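Local coordinates for ComZ (Thermus thermophilus, PDB 6QVI), which is a competence-associated pilin that probably acts as a DNA receptor at the pilus tip, carrying a beta-solenoid domain on a pseudopilin-like domain, at residues 104-109 / 126-131; 364-369 / 383-388; 417-422 / 446-451. All coordinates share one frame; numbering follows the deposited sequence.

Contact 1: 104-109 / 126-131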
loop_
_atom_site.group_PDB
_atom_site.type_symbol
_atom_site.label_atom_id
_atom_site.label_comp_id
_atom_site.label_asym_id
_atom_site.label_seq_id
_atom_site.Cartn_x
_atom_site.Cartn_y
_atom_site.Cartn_z
ATOM N N ASP A 104 1.096 -4.569 -25.950
ATOM C CA ASP A 104 1.695 -4.199 -24.674
ATOM C C ASP A 104 1.044 -2.920 -24.145
ATOM O O ASP A 104 1.204 -1.849 -24.737
ATOM C CB ASP A 104 3.191 -4.023 -24.896
ATOM C CG ASP A 104 3.991 -4.004 -23.626
ATOM O OD1 ASP A 104 3.477 -3.500 -22.605
ATOM O OD2 ASP A 104 5.160 -4.451 -23.668
ATOM N N ASP A 105 0.350 -3.017 -23.011
ATOM C CA ASP A 105 -0.352 -1.882 -22.421
ATOM C C ASP A 105 0.593 -0.886 -21.753
ATOM O O ASP A 105 0.120 0.024 -21.056
ATOM C CB ASP A 105 -1.397 -2.360 -21.405
ATOM C CG ASP A 105 -0.780 -3.164 -20.258
ATOM O OD1 ASP A 105 -1.386 -3.192 -19.159
ATOM O OD2 ASP A 105 0.313 -3.766 -20.447
ATOM N N GLN A 106 1.906 -1.047 -21.933
ATOM C CA GLN A 106 2.895 -0.115 -21.404
ATOM C C GLN A 106 3.592 0.698 -22.495
ATOM O O GLN A 106 4.364 1.611 -22.166
ATOM C CB GLN A 106 3.954 -0.855 -20.587
ATOM C CG GLN A 106 3.378 -1.851 -19.661
ATOM C CD GLN A 106 4.412 -2.338 -18.690
ATOM O OE1 GLN A 106 4.198 -2.295 -17.486
ATOM N NE2 GLN A 106 5.567 -2.749 -19.205
ATOM N N LEU A 107 3.423 0.318 -23.764
ATOM C CA LEU A 107 4.040 1.004 -24.894
ATOM C C LEU A 107 3.106 2.084 -25.418
ATOM O O LEU A 107 1.974 1.792 -25.824
ATOM C CB LEU A 107 4.389 -0.007 -25.979
ATOM C CG LEU A 107 5.374 -1.044 -25.467
ATOM C CD1 LEU A 107 6.023 -1.778 -26.615
ATOM C CD2 LEU A 107 6.436 -0.292 -24.640
ATOM N N PHE A 108 3.587 3.323 -25.427
ATOM C CA PHE A 108 2.815 4.433 -25.959
ATOM C C PHE A 108 3.626 5.204 -26.991
ATOM O O PHE A 108 4.835 5.412 -26.824
ATOM C CB PHE A 108 2.380 5.372 -24.835
ATOM C CG PHE A 108 1.546 4.714 -23.783
ATOM C CD1 PHE A 108 2.151 4.010 -22.746
ATOM C CD2 PHE A 108 0.163 4.807 -23.810
ATOM C CE1 PHE A 108 1.408 3.391 -21.784
ATOM C CE2 PHE A 108 -0.595 4.182 -22.822
ATOM C CZ PHE A 108 0.034 3.482 -21.812
ATOM N N THR A 109 2.943 5.642 -28.046
ATOM C CA THR A 109 3.538 6.472 -29.105
ATOM C C THR A 109 2.870 7.837 -29.078
ATOM O O THR A 109 1.637 7.941 -29.171
ATOM C CB THR A 109 3.404 5.819 -30.503
ATOM O OG1 THR A 109 4.054 4.516 -30.524
ATOM C CG2 THR A 109 3.997 6.725 -31.638
ATOM N N THR A 126 8.254 6.945 -29.010
ATOM C CA THR A 126 7.681 5.794 -28.345
ATOM C C THR A 126 8.257 5.681 -26.938
ATOM O O THR A 126 9.483 5.614 -26.761
ATOM C CB THR A 126 7.996 4.506 -29.085
ATOM O OG1 THR A 126 7.354 4.529 -30.357
ATOM C CG2 THR A 126 7.478 3.317 -28.267
ATOM N N PHE A 127 7.363 5.558 -25.959
ATOM C CA PHE A 127 7.741 5.397 -24.569
ATOM C C PHE A 127 7.291 4.049 -24.042
ATOM O O PHE A 127 6.303 3.478 -24.499
ATOM C CB PHE A 127 7.141 6.474 -23.692
ATOM C CG PHE A 127 7.284 7.817 -24.223
ATOM C CD1 PHE A 127 6.403 8.289 -25.175
ATOM C CD2 PHE A 127 8.306 8.633 -23.770
ATOM C CE1 PHE A 127 6.533 9.566 -25.674
ATOM C CE2 PHE A 127 8.445 9.905 -24.283
ATOM C CZ PHE A 127 7.549 10.372 -25.228
ATOM N N ARG A 128 7.889 3.661 -22.941
ATOM C CA ARG A 128 7.467 2.498 -22.212
ATOM C C ARG A 128 7.210 3.129 -20.873
ATOM O O ARG A 128 8.076 3.719 -20.308
ATOM C CB ARG A 128 8.561 1.481 -22.125
ATOM C CG ARG A 128 8.650 0.837 -20.769
ATOM C CD ARG A 128 8.681 -0.664 -20.873
ATOM N NE ARG A 128 9.644 -1.118 -21.851
ATOM C CZ ARG A 128 9.424 -2.140 -22.658
ATOM N NH1 ARG A 128 8.275 -2.794 -22.582
ATOM N NH2 ARG A 128 10.348 -2.501 -23.534
ATOM N N ILE A 129 5.995 3.028 -20.387
ATOM C CA ILE A 129 5.586 3.666 -19.146
ATOM C C ILE A 129 4.902 2.645 -18.260
ATOM O O ILE A 129 3.909 2.028 -18.666
ATOM C CB ILE A 129 4.640 4.853 -19.366
ATOM C CG1 ILE A 129 5.225 5.814 -20.408
ATOM C CG2 ILE A 129 4.334 5.551 -18.034
ATOM C CD1 ILE A 129 4.300 6.968 -20.648
ATOM N N SER A 130 5.407 2.493 -17.028
ATOM C CA SER A 130 4.761 1.635 -16.044
ATOM C C SER A 130 4.806 2.327 -14.691
ATOM O O SER A 130 5.800 2.983 -14.357
ATOM C CB SER A 130 5.425 0.254 -16.033
ATOM O OG SER A 130 6.752 0.315 -15.544
ATOM N N ASN A 131 3.702 2.248 -13.949
ATOM C CA ASN A 131 3.629 2.870 -12.628
ATOM C C ASN A 131 3.969 1.896 -11.491
ATOM O O ASN A 131 3.981 0.672 -11.648
ATOM C CB ASN A 131 2.231 3.463 -12.418
ATOM C CG ASN A 131 2.032 4.776 -13.184
ATOM O OD1 ASN A 131 2.519 5.831 -12.763
ATOM N ND2 ASN A 131 1.335 4.706 -14.336
#
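Leu-107 and Arg-128 lie side by side and point the same way on one face of an antiparallel hairpin, with Leu-107 CD2 over a face of the guanidinium, 3.7 Å from Arg-128 NH1. That group turns an edge to Asp-104, whose OD2 stands 3.7 Å from Arg-128 NH1 in a long salt bridge, their planes 54° apart. The other oxygen, Asp-104 OD1, closes an Asx turn by accepting from Gln-106 N. Gln-106, extended beyond CG, crosses Arg-128 obliquely, its NE2 4.1 Å from Arg-128 CD and its OE1 3.2 Å from Ser-130 CB; Ser-130 OG bonds to Lys-515 O. An alanine at Gln-106 would probably lose the cover the amide gives to Arg-128 CD and Ser-130 CB. Phe-108 and Phe-127 occupy the other face, the first set obliquely against Ile-129 CD1; Phe-127 reaches Lys-29 of helix 12-40. Between them run nearly straight bonds, Phe-108 N to Phe-127 O at 2.9 Å and Phe-127 N to Phe-108 O at 2.7 Å; Ile-129 N to Gln-106 O follows. The backbone ladder therefore holds the register of this pseudopilin-like sheet, and the long ion pair probably adds only modest attraction on the more polar face.

Contact 2: 364-369 / 383-388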
loop_
_atom_site.group_PDB
_atom_site.type_symbol
_atom_site.label_atom_id
_atom_site.label_comp_id
_atom_site.label_asym_id
_atom_site.label_seq_id
_atom_site.Cartn_x
_atom_site.Cartn_y
_atom_site.Cartn_z
ATOM N N GLY A 364 -8.921 5.552 33.784
ATOM C CA GLY A 364 -9.921 5.395 32.749
ATOM C C GLY A 364 -9.298 4.865 31.483
ATOM O O GLY A 364 -9.160 3.650 31.248
ATOM N N GLN A 365 -8.825 5.855 30.728
ATOM C CA GLN A 365 -8.450 5.764 29.323
ATOM C C GLN A 365 -6.945 6.041 29.151
ATOM O O GLN A 365 -6.527 7.197 29.144
ATOM C CB GLN A 365 -9.395 6.647 28.475
ATOM C CG GLN A 365 -9.535 5.985 27.143
ATOM C CD GLN A 365 -8.321 6.395 26.431
ATOM O OE1 GLN A 365 -7.987 7.572 26.503
ATOM N NE2 GLN A 365 -7.518 5.465 25.968
ATOM N N GLU A 366 -6.107 5.004 29.146
ATOM C CA GLU A 366 -4.643 5.161 29.097
ATOM C C GLU A 366 -3.961 5.894 27.956
ATOM O O GLU A 366 -4.574 6.321 27.004
ATOM C CB GLU A 366 -3.962 3.825 29.288
ATOM C CG GLU A 366 -4.736 2.851 30.134
ATOM C CD GLU A 366 -5.354 3.495 31.332
ATOM O OE1 GLU A 366 -4.890 4.560 31.715
ATOM O OE2 GLU A 366 -6.288 2.920 31.906
ATOM N N LEU A 367 -2.652 6.017 28.051
ATOM C CA LEU A 367 -1.925 6.740 27.039
ATOM C C LEU A 367 -0.571 6.140 26.789
ATOM O O LEU A 367 0.125 5.760 27.703
ATOM C CB LEU A 367 -1.781 8.183 27.458
ATOM C CG LEU A 367 -1.137 9.048 26.399
ATOM C CD1 LEU A 367 -1.894 8.813 25.125
ATOM C CD2 LEU A 367 -1.166 10.514 26.754
ATOM N N LEU A 368 -0.207 6.067 25.524
ATOM C CA LEU A 368 1.043 5.508 25.109
ATOM C C LEU A 368 1.547 6.386 24.013
ATOM O O LEU A 368 1.066 6.333 22.918
ATOM C CB LEU A 368 0.788 4.122 24.583
ATOM C CG LEU A 368 1.787 3.632 23.586
ATOM C CD1 LEU A 368 3.128 4.013 24.137
ATOM C CD2 LEU A 368 1.658 2.135 23.529
ATOM N N GLU A 369 2.515 7.220 24.321
ATOM C CA GLU A 369 3.046 8.126 23.344
ATOM C C GLU A 369 4.313 7.554 22.820
ATOM O O GLU A 369 5.051 6.955 23.560
ATOM C CB GLU A 369 3.344 9.461 23.992
ATOM C CG GLU A 369 2.472 9.776 25.188
ATOM C CD GLU A 369 2.941 10.989 25.958
ATOM O OE1 GLU A 369 2.994 10.918 27.188
ATOM O OE2 GLU A 369 3.252 12.013 25.340
ATOM N N LEU A 383 -0.116 -5.353 25.377
ATOM C CA LEU A 383 -0.842 -4.197 25.890
ATOM C C LEU A 383 -2.144 -4.755 26.407
ATOM O O LEU A 383 -2.965 -5.253 25.627
ATOM C CB LEU A 383 -1.102 -3.125 24.833
ATOM C CG LEU A 383 0.042 -2.388 24.193
ATOM C CD1 LEU A 383 0.604 -3.260 23.153
ATOM C CD2 LEU A 383 -0.557 -1.159 23.560
ATOM N N ASN A 384 -2.316 -4.697 27.717
ATOM C CA ASN A 384 -3.373 -5.449 28.350
ATOM C C ASN A 384 -4.589 -4.613 28.692
ATOM O O ASN A 384 -5.549 -5.160 29.236
ATOM C CB ASN A 384 -2.833 -6.115 29.606
ATOM C CG ASN A 384 -3.511 -7.417 29.900
ATOM O OD1 ASN A 384 -2.903 -8.349 30.418
ATOM N ND2 ASN A 384 -4.801 -7.485 29.588
ATOM N N ARG A 385 -4.623 -3.338 28.327
ATOM C CA ARG A 385 -5.789 -2.527 28.645
ATOM C C ARG A 385 -6.001 -1.524 27.523
ATOM O O ARG A 385 -5.055 -1.194 26.799
ATOM C CB ARG A 385 -5.630 -1.811 29.999
ATOM C CG ARG A 385 -5.323 -2.763 31.154
ATOM C CD ARG A 385 -6.097 -2.447 32.423
ATOM N NE ARG A 385 -6.356 -1.026 32.556
ATOM C CZ ARG A 385 -7.369 -0.534 33.252
ATOM N NH1 ARG A 385 -8.209 -1.363 33.862
ATOM N NH2 ARG A 385 -7.554 0.776 33.326
ATOM N N PRO A 386 -7.233 -1.039 27.334
ATOM C CA PRO A 386 -7.496 -0.006 26.323
ATOM C C PRO A 386 -6.553 1.179 26.460
ATOM O O PRO A 386 -6.241 1.627 27.574
ATOM C CB PRO A 386 -8.944 0.398 26.607
ATOM C CG PRO A 386 -9.566 -0.832 27.139
ATOM C CD PRO A 386 -8.486 -1.561 27.917
ATOM N N VAL A 387 -6.061 1.646 25.332
ATOM C CA VAL A 387 -5.067 2.673 25.352
ATOM C C VAL A 387 -5.135 3.544 24.129
ATOM O O VAL A 387 -5.332 3.077 23.050
ATOM C CB VAL A 387 -3.711 1.972 25.434
ATOM C CG1 VAL A 387 -3.703 0.787 24.513
ATOM C CG2 VAL A 387 -2.552 2.885 25.139
ATOM N N ASP A 388 -4.996 4.833 24.336
ATOM C CA ASP A 388 -5.015 5.817 23.300
ATOM C C ASP A 388 -3.591 6.043 22.918
ATOM O O ASP A 388 -2.724 6.012 23.771
ATOM C CB ASP A 388 -5.536 7.122 23.856
ATOM C CG ASP A 388 -6.930 7.409 23.440
ATOM O OD1 ASP A 388 -7.710 6.457 23.281
ATOM O OD2 ASP A 388 -7.247 8.594 23.293
#
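The guanidinium of Arg-385 presents an edge to Glu-366, whose OE2 lies in its plane, 2.9 Å from Arg-385 NH2. This salt bridge is also a hydrogen bond, directed nearly along the C-O axis of the carboxylate, although the two flat groups are turned 33° apart. Bends at chi2 and chi3 of Arg-385 and at chi2 of Glu-366 bring the charged ends together, and the fold in Glu-366 lays its CG 3.2 Å from Pro-386 O. The second carboxylate oxygen, Glu-366 OE1, is bonded to Thr-362 OG1, so both oxygens of this buried acid have a polar partner. The amide of Gln-365 crosses Asp-388 at about a right angle, with Asp-388 OD1 over the amide face and the planes 46° apart. Gln-365 is poorly ordered and no hydrogen bond is made between them; Asp-388 OD1 forms its salt bridge with Arg-197.

Between the segments the backbones pair in parallel. Asp-388 N donates to Glu-366 O at 3.1 Å from well above the carbonyl plane, whereas Leu-368 N meets Asp-388 O nearly along the C=O axis, also at 3.1 Å. Leu-367 CD1 rests against Asp-388 O. On the same face as Glu-366, Val-387 CG2, anti to its backbone N, packs 3.6 Å from Leu-368 CB. Leu-368 CD2 then meets Leu-383 CD2 at 4.0 Å, the two leucines crossing at about a right angle.

Strands 366-371 and 387-392 are parallel neighbours in a mixed sheet. Strand 357-360 runs antiparallel along the far edge of 366-371, and strand 419-421 flanks 387-392 on its other side. Leu-383 ends strand 380-383, which belongs to a different set of strands, so residues 384-386 carry the chain round a corner from one set to the next.

Contact 3: 417-422 / 446-451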
loop_
_atom_site.group_PDB
_atom_site.type_symbol
_atom_site.label_atom_id
_atom_site.label_comp_id
_atom_site.label_asym_id
_atom_site.label_seq_id
_atom_site.Cartn_x
_atom_site.Cartn_y
_atom_site.Cartn_z
ATOM N N GLY A 417 -6.724 -4.984 24.724
ATOM C CA GLY A 417 -7.699 -3.931 24.852
ATOM C C GLY A 417 -7.776 -3.144 23.555
ATOM O O GLY A 417 -7.141 -3.466 22.558
ATOM N N ASN A 418 -8.613 -2.118 23.578
ATOM C CA ASN A 418 -8.736 -1.264 22.412
ATOM C C ASN A 418 -7.457 -0.453 22.229
ATOM O O ASN A 418 -6.727 -0.165 23.188
ATOM C CB ASN A 418 -9.930 -0.335 22.574
ATOM C CG ASN A 418 -11.241 -1.053 22.412
ATOM O OD1 ASN A 418 -11.283 -2.197 21.955
ATOM N ND2 ASN A 418 -12.322 -0.402 22.821
ATOM N N LEU A 419 -7.180 -0.095 20.979
ATOM C CA LEU A 419 -5.935 0.583 20.623
ATOM C C LEU A 419 -6.291 1.619 19.563
ATOM O O LEU A 419 -6.334 1.304 18.369
ATOM C CB LEU A 419 -4.904 -0.402 20.106
ATOM C CG LEU A 419 -3.620 0.246 19.608
ATOM C CD1 LEU A 419 -3.089 1.220 20.666
ATOM C CD2 LEU A 419 -2.577 -0.781 19.212
ATOM N N LEU A 420 -6.546 2.848 19.991
ATOM C CA LEU A 420 -6.947 3.902 19.074
ATOM C C LEU A 420 -6.006 5.089 19.152
ATOM O O LEU A 420 -5.312 5.285 20.155
ATOM C CB LEU A 420 -8.387 4.369 19.345
ATOM C CG LEU A 420 -9.559 3.410 19.091
ATOM C CD1 LEU A 420 -9.326 2.604 17.822
ATOM C CD2 LEU A 420 -9.804 2.479 20.257
ATOM N N PRO A 421 -6.037 5.942 18.158
ATOM C CA PRO A 421 -5.216 7.133 18.280
ATOM C C PRO A 421 -5.961 8.107 19.141
ATOM O O PRO A 421 -7.170 8.086 19.181
ATOM C CB PRO A 421 -5.168 7.671 16.866
ATOM C CG PRO A 421 -6.371 7.129 16.220
ATOM C CD PRO A 421 -6.602 5.789 16.820
ATOM N N ASP A 422 -5.251 8.970 19.840
ATOM C CA ASP A 422 -5.933 9.932 20.676
ATOM C C ASP A 422 -6.449 11.060 19.831
ATOM O O ASP A 422 -5.688 11.769 19.189
ATOM C CB ASP A 422 -5.031 10.515 21.748
ATOM C CG ASP A 422 -5.421 11.921 22.102
ATOM O OD1 ASP A 422 -6.624 12.182 22.284
ATOM O OD2 ASP A 422 -4.534 12.775 22.168
ATOM N N GLN A 446 -11.384 -5.049 21.012
ATOM C CA GLN A 446 -12.454 -5.053 20.027
ATOM C C GLN A 446 -12.131 -4.163 18.835
ATOM O O GLN A 446 -12.466 -4.504 17.700
ATOM C CB GLN A 446 -13.782 -4.662 20.687
ATOM C CG GLN A 446 -14.494 -5.918 21.190
ATOM C CD GLN A 446 -16.021 -5.870 21.193
ATOM O OE1 GLN A 446 -16.651 -6.888 21.490
ATOM N NE2 GLN A 446 -16.617 -4.715 20.860
ATOM N N HIS A 447 -11.452 -3.040 19.066
ATOM C CA HIS A 447 -11.155 -2.084 18.012
ATOM C C HIS A 447 -9.699 -1.669 18.153
ATOM O O HIS A 447 -9.305 -1.121 19.185
ATOM C CB HIS A 447 -12.106 -0.888 18.089
ATOM C CG HIS A 447 -13.560 -1.269 17.990
ATOM N ND1 HIS A 447 -13.989 -2.421 17.365
ATOM C CD2 HIS A 447 -14.677 -0.663 18.460
ATOM C CE1 HIS A 447 -15.305 -2.503 17.436
ATOM N NE2 HIS A 447 -15.749 -1.447 18.094
ATOM N N VAL A 448 -8.886 -1.949 17.136
ATOM C CA VAL A 448 -7.545 -1.387 17.078
ATOM C C VAL A 448 -7.352 -0.785 15.691
ATOM O O VAL A 448 -7.787 -1.348 14.681
ATOM C CB VAL A 448 -6.475 -2.441 17.421
ATOM C CG1 VAL A 448 -6.753 -3.671 16.691
ATOM C CG2 VAL A 448 -5.096 -1.954 17.062
ATOM N N MET A 449 -6.728 0.378 15.654
ATOM C CA MET A 449 -6.637 1.170 14.443
ATOM C C MET A 449 -5.154 1.407 14.207
ATOM O O MET A 449 -4.543 2.290 14.819
ATOM C CB MET A 449 -7.472 2.439 14.593
ATOM C CG MET A 449 -7.151 3.571 13.662
ATOM S SD MET A 449 -8.385 4.888 13.887
ATOM C CE MET A 449 -9.890 4.104 13.335
ATOM N N ALA A 450 -4.576 0.556 13.375
ATOM C CA ALA A 450 -3.149 0.600 13.130
ATOM C C ALA A 450 -2.810 -0.236 11.906
ATOM O O ALA A 450 -3.445 -1.270 11.681
ATOM C CB ALA A 450 -2.410 0.067 14.360
ATOM N N PRO A 451 -1.818 0.144 11.102
ATOM C CA PRO A 451 -1.309 -0.790 10.094
ATOM C C PRO A 451 -0.390 -1.760 10.820
ATOM O O PRO A 451 0.373 -1.363 11.706
ATOM C CB PRO A 451 -0.540 0.102 9.119
ATOM C CG PRO A 451 -0.046 1.203 9.974
ATOM C CD PRO A 451 -1.104 1.431 11.061
#
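Leu-419 and Val-448 make the apolar centre, crossing obliquely with Val-448 CG2 3.4 Å from Leu-419 CB and nearly as close to Leu-419 CD2. Both side chains put a gamma carbon anti to the backbone N: CG of Leu-419 (chi1 175°) and CG2 of Val-448. On the other side of the strands, Leu-420 CD1 meets Met-449 CB at 3.7 Å, the two side chains at about a right angle. Met-449 bends at chi3, and its SD lies 3.5 Å from Pro-421 CD. Phe-435 packs on Leu-419, and Phe-428 on Met-449.

Between these two apolar sides, two backbone bonds hold the strands. Leu-419 N donates to His-447 O at 3.0 Å in the carbonyl plane, and Leu-419 O takes Met-449 N at 2.9 Å nearly along its C=O axis. Leu-419 thus uses both its N-H and its carbonyl to straddle Val-448.

At the polar edge the side chain of Asn-418 continues the ladder. Its OD1 accepts His-447 N at 3.0 Å, from above the amide plane, and Gln-446 N in a weaker, more bent bond, so one oxygen grips two successive N-H groups. His-447 ND1 turns back to Gln-446 O in a weak bond of its own.

Strands 419-421 and 447-449 run in the same general sense, 45° apart, and are joined by a single bridge; strand 465-467 then pairs in parallel with 447-449. Such stepping between successive strands, with the chain turning a corner at Ala-450, is characteristic of stacked coils in a beta-solenoid, the fold of this domain.

Contacts 2 and 3 are neighbours, their centres about 9 Å apart, because strands 387-392 and 419-421 lie side by side. Val-387 links them directly: its N is 2.9 Å from Asn-418 O and its O 3.3 Å from Leu-420 N, both probable hydrogen bonds. Strand 366-371 adds to the same sheet, while 447-449 joins it through a single bridge and leads on to another set of strands. Arg-197 serves both, in a salt bridge to Asp-388 OD1 and a hydrogen bond to Pro-421 O. Contact 1 lies on the opposite side of the chain's centre, in the pseudopilin-like domain, its centre about 50 Å from that of contact 2 and 42 Å from that of contact 3.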